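Local coordinates for protein acetylxylan esterase / glucomannan deacetylase (PDB 2WAA) that removes acetyl groups from plant cell wall polysaccharides, deacetylating xylan and glucomannan with equal efficiency, at residues A172-A177 / Q332-M337; Q178-C183 / H222-D227. All blocks are in the same frame, centred on the assembly; numbering follows the deposited sequence. Where two conformers were deposited one is given.

Interaction 1: residues A172-A177 / Q332-M337; sequences AKALDA and QLRQIM
Leu-175 and Leu-333 make the apolar part of this contact, their side chains crossing at about a right angle with CD1 of Leu-175 4.0 Å from CD1 of Leu-333. Branched leucine ends suit the place because each also reaches the central sheet: Leu-175 rests on Ile-135, while Leu-333 covers Leu-228, Ile-230 and Val-269. The other methyl of Leu-175, CD2, lies over one face of the Arg-334 guanidinium, 3.8 Å from NH1 and set toward the rim of the group.

Two helices are joined here, 167-174 and 319-337, both lying against the parallel sheet of the GDSL (SGNH) hydrolase fold. The first closes in a Schellman motif, with Asp-176 at positive phi as its C-prime residue, Ala-177 N bonded to Ala-172 O and Asp-176 N to Lys-173 O.

The polar part belongs to Arg-334. Extended from CG to NE, its chain passes Leu-175 in the opposite direction and carries NH2 to the carbonyl O of Ala-174 in the last helical turn, a weak bond of 3.0 Å bent to 134° at the hydrogen. NH1 is hydrogen-bonded to the carbonyl of Trp-339, just past the end of helix 319-337, so the two nitrogens are used on different partners.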
ATOM      1  N   ALA A 172      10.060  -2.625   3.057  1.00  7.04           N
ATOM      2  CA  ALA A 172      10.222  -3.411   1.813  1.00  9.12           C
ATOM      3  C   ALA A 172      11.492  -3.011   1.071  1.00  9.86           C
ATOM      4  O   ALA A 172      12.230  -3.901   0.614  1.00 11.49           O
ATOM      5  CB  ALA A 172       9.007  -3.268   0.901  1.00  8.87           C
ATOM      6  N   LYS A 173      11.734  -1.719   0.961  1.00  9.66           N
ATOM      7  CA  LYS A 173      12.971  -1.209   0.309  1.00 11.57           C
ATOM      8  C   LYS A 173      14.223  -1.708   1.050  1.00 12.27           C
ATOM      9  O   LYS A 173      15.129  -2.308   0.446  1.00 12.26           O
ATOM     10  CB  LYS A 173      12.979   0.322   0.274  1.00 11.70           C
ATOM     11  CG  LYS A 173      14.212   0.913  -0.401  1.00 16.40           C
ATOM     12  CD  LYS A 173      14.097   2.427  -0.305  1.00 25.49           C
ATOM     13  CE  LYS A 173      14.994   3.123  -1.335  1.00 32.09           C
ATOM     14  NZ  LYS A 173      16.331   3.297  -0.714  1.00 37.64           N
ATOM     15  N   ALA A 174      14.259  -1.529   2.367  1.00 11.60           N
ATOM     16  CA  ALA A 174      15.377  -2.104   3.148  1.00 11.84           C
ATOM     17  C   ALA A 174      15.570  -3.625   2.940  1.00 12.13           C
ATOM     18  O   ALA A 174      16.722  -4.133   2.901  1.00 11.28           O
ATOM     19  CB  ALA A 174      15.229  -1.714   4.645  1.00 11.80           C
ATOM     20  N   LEU A 175      14.476  -4.380   2.750  1.00 10.26           N
ATOM     21  CA  LEU A 175      14.563  -5.811   2.589  1.00 11.39           C
ATOM     22  C   LEU A 175      14.693  -6.255   1.114  1.00 11.51           C
ATOM     23  O   LEU A 175      14.573  -7.448   0.843  1.00 12.55           O
ATOM     24  CB  LEU A 175      13.317  -6.504   3.181  1.00 10.64           C
ATOM     25  CG  LEU A 175      13.149  -6.304   4.686  1.00 11.41           C
ATOM     26  CD1 LEU A 175      11.832  -6.865   5.158  1.00 11.64           C
ATOM     27  CD2 LEU A 175      14.338  -6.950   5.381  1.00 12.63           C
ATOM     28  N   ASP A 176      14.891  -5.294   0.214  1.00 12.35           N
ATOM     29  CA  ASP A 176      14.984  -5.564  -1.253  1.00 12.98           C
ATOM     30  C   ASP A 176      13.809  -6.409  -1.716  1.00 12.29           C
ATOM     31  O   ASP A 176      13.966  -7.488  -2.310  1.00 12.01           O
ATOM     32  CB  ASP A 176      16.293  -6.300  -1.588  1.00 14.86           C
ATOM     33  CG  ASP A 176      16.609  -6.290  -3.095  1.00 19.03           C
ATOM     34  OD1 ASP A 176      16.082  -5.430  -3.847  1.00 21.38           O
ATOM     35  OD2 ASP A 176      17.401  -7.142  -3.504  1.00 25.02           O
ATOM     36  N   ALA A 177      12.609  -5.912  -1.414  1.00 10.35           N
ATOM     37  CA  ALA A 177      11.401  -6.673  -1.657  1.00  9.56           C
ATOM     38  C   ALA A 177      10.350  -5.840  -2.349  1.00  7.92           C
ATOM     39  O   ALA A 177      10.303  -4.605  -2.227  1.00  9.47           O
ATOM     40  CB  ALA A 177      10.819  -7.239  -0.346  1.00  8.37           C
ATOM     41  N   GLN A 332      13.792  -7.340  13.012  1.00 10.67           N
ATOM     42  CA  GLN A 332      13.018  -8.464  13.453  1.00 10.18           C
ATOM     43  C   GLN A 332      12.578  -9.309  12.252  1.00 10.52           C
ATOM     44  O   GLN A 332      12.643 -10.543  12.318  1.00 10.10           O
ATOM     45  CB  GLN A 332      11.805  -8.002  14.252  1.00 11.05           C
ATOM     46  CG  GLN A 332      12.177  -7.235  15.534  1.00 10.93           C
ATOM     47  CD  GLN A 332      10.913  -6.803  16.295  1.00 13.39           C
ATOM     48  OE1 GLN A 332      10.229  -7.633  16.916  1.00 13.06           O
ATOM     49  NE2 GLN A 332      10.595  -5.509  16.235  1.00 11.33           N
ATOM     50  N   LEU A 333      12.120  -8.650  11.168  1.00  9.70           N
ATOM     51  CA  LEU A 333      11.782  -9.344   9.940  1.00  9.95           C
ATOM     52  C   LEU A 333      12.997 -10.093   9.356  1.00  9.80           C
ATOM     53  O   LEU A 333      12.852 -11.222   8.820  1.00 10.17           O
ATOM     54  CB  LEU A 333      11.224  -8.364   8.922  1.00  8.70           C
ATOM     55  CG  LEU A 333       9.940  -7.699   9.386  1.00  8.01           C
ATOM     56  CD1 LEU A 333       9.340  -6.812   8.252  1.00  7.27           C
ATOM     57  CD2 LEU A 333       8.868  -8.747   9.811  1.00  8.09           C
ATOM     58  N   ARG A 334      14.171  -9.494   9.439  1.00 10.78           N
ATOM     59  CA  ARG A 334      15.348 -10.252   8.938  1.00 12.59           C
ATOM     60  C   ARG A 334      15.502 -11.598   9.668  1.00 13.84           C
ATOM     61  O   ARG A 334      15.848 -12.631   9.047  1.00 14.18           O
ATOM     62  CB  ARG A 334      16.653  -9.457   9.071  1.00 12.94           C
ATOM     63  CG  ARG A 334      16.662  -8.152   8.269  1.00 14.19           C
ATOM     64  CD  ARG A 334      18.088  -7.634   8.064  1.00 16.29           C
ATOM     65  NE  ARG A 334      18.098  -6.366   7.315  1.00 17.86           N
ATOM     66  CZ  ARG A 334      18.106  -6.269   5.986  1.00 18.69           C
ATOM     67  NH1 ARG A 334      18.101  -7.375   5.238  1.00 19.28           N
ATOM     68  NH2 ARG A 334      18.113  -5.065   5.412  1.00 20.59           N
ATOM     69  N   GLN A 335      15.299 -11.600  10.993  1.00 14.17           N
ATOM     70  CA  GLN A 335      15.505 -12.808  11.790  0.50 14.16           C
ATOM     71  C   GLN A 335      14.412 -13.807  11.468  1.00 14.16           C
ATOM     72  O   GLN A 335      14.660 -15.011  11.406  1.00 14.58           O
ATOM     73  CB  GLN A 335      15.480 -12.487  13.307  0.50 14.18           C
ATOM     74  CG  GLN A 335      16.745 -11.843  13.858  0.50 16.12           C
ATOM     75  CD  GLN A 335      16.553 -11.199  15.243  0.50 16.07           C
ATOM     76  OE1 GLN A 335      15.558 -10.531  15.479  0.50 16.64           O
ATOM     77  NE2 GLN A 335      17.524 -11.376  16.138  0.50 14.55           N
ATOM     78  N   ILE A 336      13.180 -13.302  11.326  1.00 12.88           N
ATOM     79  CA  ILE A 336      12.040 -14.168  11.103  1.00 12.89           C
ATOM     80  C   ILE A 336      12.166 -14.815   9.702  1.00 14.28           C
ATOM     81  O   ILE A 336      11.842 -15.991   9.539  1.00 15.13           O
ATOM     82  CB  ILE A 336      10.717 -13.392  11.244  1.00 11.52           C
ATOM     83  CG1 ILE A 336      10.402 -13.113  12.735  1.00  7.99           C
ATOM     84  CG2 ILE A 336       9.536 -14.196  10.696  1.00 13.84           C
ATOM     85  CD1 ILE A 336       9.483 -11.907  12.930  1.00  8.01           C
ATOM     86  N   MET A 337      12.630 -14.037   8.723  1.00 14.68           N
ATOM     87  CA  MET A 337      12.640 -14.506   7.305  1.00 14.87           C
ATOM     88  C   MET A 337      14.001 -15.098   6.928  1.00 17.25           C
ATOM     89  O   MET A 337      14.178 -15.646   5.819  1.00 16.54           O
ATOM     90  CB  MET A 337      12.368 -13.330   6.369  1.00 14.85           C
ATOM     91  CG  MET A 337      10.914 -12.769   6.407  1.00  8.45           C
ATOM     92  SD  MET A 337       9.629 -13.993   6.330  1.00 12.72           S
ATOM     93  CE  MET A 337       9.767 -14.605   4.663  1.00 12.61           C
TER

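Interaction 2: residues Q178-C183 / H222-D227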
ATOM      1  N   GLN A 178       9.493  -6.529  -3.104  1.00  8.52           N
ATOM      2  CA  GLN A 178       8.253  -5.888  -3.550  1.00  7.68           C
ATOM      3  C   GLN A 178       7.334  -5.699  -2.366  1.00  8.41           C
ATOM      4  O   GLN A 178       7.466  -6.395  -1.359  1.00  8.79           O
ATOM      5  CB  GLN A 178       7.539  -6.800  -4.548  1.00  8.94           C
ATOM      6  CG  GLN A 178       8.318  -7.066  -5.830  1.00  9.04           C
ATOM      7  CD  GLN A 178       7.465  -7.891  -6.744  1.00 10.71           C
ATOM      8  OE1 GLN A 178       6.273  -7.583  -6.888  1.00 12.35           O
ATOM      9  NE2 GLN A 178       8.032  -8.900  -7.406  1.00  8.76           N
ATOM     10  N   VAL A 179       6.352  -4.803  -2.491  1.00  8.60           N
ATOM     11  CA  VAL A 179       5.356  -4.716  -1.447  1.00  7.88           C
ATOM     12  C   VAL A 179       3.998  -4.405  -2.051  1.00  7.47           C
ATOM     13  O   VAL A 179       3.887  -3.611  -3.003  1.00  8.52           O
ATOM     14  CB  VAL A 179       5.753  -3.622  -0.410  1.00  7.44           C
ATOM     15  CG1 VAL A 179       5.783  -2.205  -1.094  1.00  8.88           C
ATOM     16  CG2 VAL A 179       4.821  -3.647   0.800  1.00  8.98           C
ATOM     17  N   GLN A 180       2.957  -5.036  -1.527  1.00  6.56           N
ATOM     18  CA  GLN A 180       1.581  -4.502  -1.701  1.00  6.49           C
ATOM     19  C   GLN A 180       1.081  -4.024  -0.342  1.00  6.54           C
ATOM     20  O   GLN A 180       1.312  -4.686   0.689  1.00  6.54           O
ATOM     21  CB  GLN A 180       0.632  -5.576  -2.191  1.00  7.31           C
ATOM     22  CG  GLN A 180       0.958  -6.078  -3.586  1.00  7.87           C
ATOM     23  CD  GLN A 180      -0.249  -6.786  -4.179  1.00  9.59           C
ATOM     24  OE1 GLN A 180      -1.174  -7.231  -3.453  1.00  9.32           O
ATOM     25  NE2 GLN A 180      -0.257  -6.890  -5.495  1.00  9.70           N
ATOM     26  N   LEU A 181       0.429  -2.867  -0.347  1.00  6.81           N
ATOM     27  CA  LEU A 181      -0.251  -2.355   0.845  1.00  6.46           C
ATOM     28  C   LEU A 181      -1.764  -2.636   0.664  1.00  6.30           C
ATOM     29  O   LEU A 181      -2.359  -2.256  -0.386  1.00  7.27           O
ATOM     30  CB  LEU A 181      -0.012  -0.850   0.967  1.00  6.67           C
ATOM     31  CG  LEU A 181       1.448  -0.411   0.961  1.00  5.85           C
ATOM     32  CD1 LEU A 181       1.531   1.123   1.126  1.00  6.62           C
ATOM     33  CD2 LEU A 181       2.325  -1.126   2.064  1.00  6.09           C
ATOM     34  N   VAL A 182      -2.382  -3.337   1.620  1.00  6.06           N
ATOM     35  CA  VAL A 182      -3.824  -3.647   1.526  1.00  5.57           C
ATOM     36  C   VAL A 182      -4.363  -3.170   2.866  1.00  6.50           C
ATOM     37  O   VAL A 182      -4.268  -3.869   3.869  1.00  7.14           O
ATOM     38  CB  VAL A 182      -4.074  -5.155   1.259  1.00  7.68           C
ATOM     39  CG1 VAL A 182      -5.580  -5.530   1.417  1.00  7.76           C
ATOM     40  CG2 VAL A 182      -3.616  -5.492  -0.170  1.00  6.82           C
ATOM     41  N   CYS A 183      -4.868  -1.943   2.873  1.00  7.21           N
ATOM     42  CA  CYS A 183      -5.142  -1.226   4.119  1.00  7.21           C
ATOM     43  C   CYS A 183      -6.293  -0.272   3.828  1.00  7.80           C
ATOM     44  O   CYS A 183      -6.530   0.107   2.668  1.00  6.53           O
ATOM     45  CB  CYS A 183      -3.901  -0.477   4.594  1.00  7.41           C
ATOM     46  SG  CYS A 183      -3.128   0.492   3.222  1.00 13.17           S
ATOM     47  N   HIS A 222      -3.486 -15.525  -6.904  1.00 16.50           N
ATOM     48  CA  HIS A 222      -2.445 -16.091  -7.735  1.00 17.16           C
ATOM     49  C   HIS A 222      -1.643 -14.949  -8.349  1.00 15.20           C
ATOM     50  O   HIS A 222      -0.527 -15.129  -8.812  1.00 14.97           O
ATOM     51  CB  HIS A 222      -3.096 -16.941  -8.842  1.00 20.01           C
ATOM     52  CG  HIS A 222      -2.101 -17.652  -9.715  1.00 28.78           C
ATOM     53  ND1 HIS A 222      -1.550 -17.077 -10.847  1.00 35.41           N
ATOM     54  CD2 HIS A 222      -1.547 -18.889  -9.616  1.00 35.29           C
ATOM     55  CE1 HIS A 222      -0.694 -17.923 -11.401  1.00 37.33           C
ATOM     56  NE2 HIS A 222      -0.676 -19.031 -10.677  1.00 37.52           N
ATOM     57  N   ARG A 223      -2.224 -13.753  -8.362  1.00 12.89           N
ATOM     58  CA  ARG A 223      -1.551 -12.610  -8.985  1.00 10.34           C
ATOM     59  C   ARG A 223      -0.471 -12.006  -8.081  1.00 11.07           C
ATOM     60  O   ARG A 223       0.315 -11.174  -8.544  1.00 10.68           O
ATOM     61  CB  ARG A 223      -2.561 -11.489  -9.337  1.00 11.14           C
ATOM     62  CG  ARG A 223      -3.664 -11.900 -10.367  1.00  8.95           C
ATOM     63  CD  ARG A 223      -4.738 -10.757 -10.526  1.00 10.50           C
ATOM     64  NE  ARG A 223      -4.156  -9.583 -11.183  1.00 12.99           N
ATOM     65  CZ  ARG A 223      -4.759  -8.402 -11.285  1.00 10.55           C
ATOM     66  NH1 ARG A 223      -5.995  -8.238 -10.819  1.00 12.49           N
ATOM     67  NH2 ARG A 223      -4.138  -7.408 -11.917  1.00 12.54           N
ATOM     68  N   TYR A 224      -0.480 -12.333  -6.786  1.00 10.25           N
ATOM     69  CA  TYR A 224       0.630 -11.890  -5.906  1.00 10.26           C
ATOM     70  C   TYR A 224       0.748 -12.858  -4.734  1.00 11.18           C
ATOM     71  O   TYR A 224      -0.126 -12.882  -3.866  1.00  9.90           O
ATOM     72  CB  TYR A 224       0.343 -10.473  -5.384  1.00 10.59           C
ATOM     73  CG  TYR A 224       1.502  -9.825  -4.654  1.00  8.60           C
ATOM     74  CD1 TYR A 224       2.593  -9.316  -5.347  1.00 10.04           C
ATOM     75  CD2 TYR A 224       1.512  -9.740  -3.267  1.00  6.77           C
ATOM     76  CE1 TYR A 224       3.682  -8.722  -4.689  1.00  8.27           C
ATOM     77  CE2 TYR A 224       2.610  -9.123  -2.582  1.00  6.79           C
ATOM     78  CZ  TYR A 224       3.670  -8.623  -3.311  1.00  6.75           C
ATOM     79  OH  TYR A 224       4.721  -7.988  -2.685  1.00  6.09           O
ATOM     80  N   GLN A 225       1.775 -13.700  -4.753  1.00 10.34           N
ATOM     81  CA  GLN A 225       1.956 -14.688  -3.673  1.00 11.72           C
ATOM     82  C   GLN A 225       3.154 -14.215  -2.851  1.00 11.14           C
ATOM     83  O   GLN A 225       4.314 -14.344  -3.281  1.00 11.92           O
ATOM     84  CB  GLN A 225       2.172 -16.107  -4.240  1.00 12.23           C
ATOM     85  CG  GLN A 225       0.833 -16.778  -4.629  1.00 14.88           C
ATOM     86  CD  GLN A 225      -0.054 -17.083  -3.415  1.00 18.91           C
ATOM     87  OE1 GLN A 225       0.235 -16.655  -2.298  1.00 18.53           O
ATOM     88  NE2 GLN A 225      -1.142 -17.830  -3.639  1.00 18.88           N
ATOM     89  N   PRO A 226       2.880 -13.603  -1.687  1.00 10.95           N
ATOM     90  CA  PRO A 226       3.955 -13.023  -0.890  1.00 10.15           C
ATOM     91  C   PRO A 226       4.731 -14.065  -0.098  1.00  8.99           C
ATOM     92  O   PRO A 226       4.166 -15.120   0.272  1.00 10.55           O
ATOM     93  CB  PRO A 226       3.212 -12.092   0.070  1.00  9.63           C
ATOM     94  CG  PRO A 226       1.848 -12.865   0.310  1.00 10.95           C
ATOM     95  CD  PRO A 226       1.541 -13.394  -1.080  1.00 10.77           C
ATOM     96  N   ASP A 227       6.007 -13.768   0.119  1.00  7.65           N
ATOM     97  CA  ASP A 227       6.879 -14.558   0.988  1.00  8.48           C
ATOM     98  C   ASP A 227       6.616 -14.174   2.442  1.00  8.83           C
ATOM     99  O   ASP A 227       6.749 -14.996   3.338  1.00  9.11           O
ATOM    100  CB  ASP A 227       8.304 -14.186   0.684  1.00  8.00           C
ATOM    101  CG  ASP A 227       8.701 -14.572  -0.721  1.00 12.13           C
ATOM    102  OD1 ASP A 227       8.598 -15.765  -1.025  1.00 13.36           O
ATOM    103  OD2 ASP A 227       9.089 -13.680  -1.504  1.00 12.27           O
TER
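Tyr-224 lays one face of its ring against the side chain of Gln-180, and the two side chains run antiparallel, each extending toward the other's backbone. Gln-180 sits on strand 177-183, an outermost strand of the parallel sheet in this GDSL-type (SGNH) hydrolase fold, and Tyr-224 on the loop leading into strand 228-231; strand 133-139 lies between strands 177-183 and 228-231 in the sheet. The Gln-180 amide and the phenol ring are nearly parallel, 2° apart, and stacked: Gln-180 NE2 lies 3.5 Å from Tyr-224 CG. Nearer the backbone on the same side chain, CG of Gln-180 stands 3.6 Å from the centroid of the Tyr-224 ring and 10° off its normal, a CH-pi contact. Glutamine suits this position by offering a methylene and a flat amide to one aromatic face, while its OE1 has a weak hydrogen bond from Arg-25.

Gln-178, two residues earlier and directed to the same side of the strand, meets the ring differently. Its amide is turned 61° from the ring plane, and Gln-178 OE1 approaches the edge in plane, 3.6 Å from Tyr-224 CE1; NE2 is bonded to the carbonyl of Pro-131.

With CG anti to the backbone N, Tyr-224 drives its ring inward until the hydroxyl reaches the strands. There OH is hydrogen-bonded with the carbonyl of Ile-135, whereas Gln-178 O, 3.4 Å from Tyr-224 OH, is too poorly angled to bond.

In the fold
Interactions 1 and 2 have centres 14 Å apart and share a chain path: helix 167-174 leads through a two-residue turn into strand 177-183, so 172-177 and 178-183 are consecutive. They also touch in space. CB of Ala-172 packs 3.5 Å from CB of Val-179, joining helix to strand, and CE of Met-337 comes 3.3 Å from O of Asp-227, joining the last helix to the loop before strand 228-231. Strand 133-139 is common ground, since Ile-135 carries Leu-175 in interaction 1 and accepts Tyr-224 in interaction 2. Both contacts lie away from the inferred Ser-141, His-316 and Asp-314 triad, though Cys-183, closing segment 178-183, is disulfide-bonded to Cys-144, three residues beyond the nucleophile.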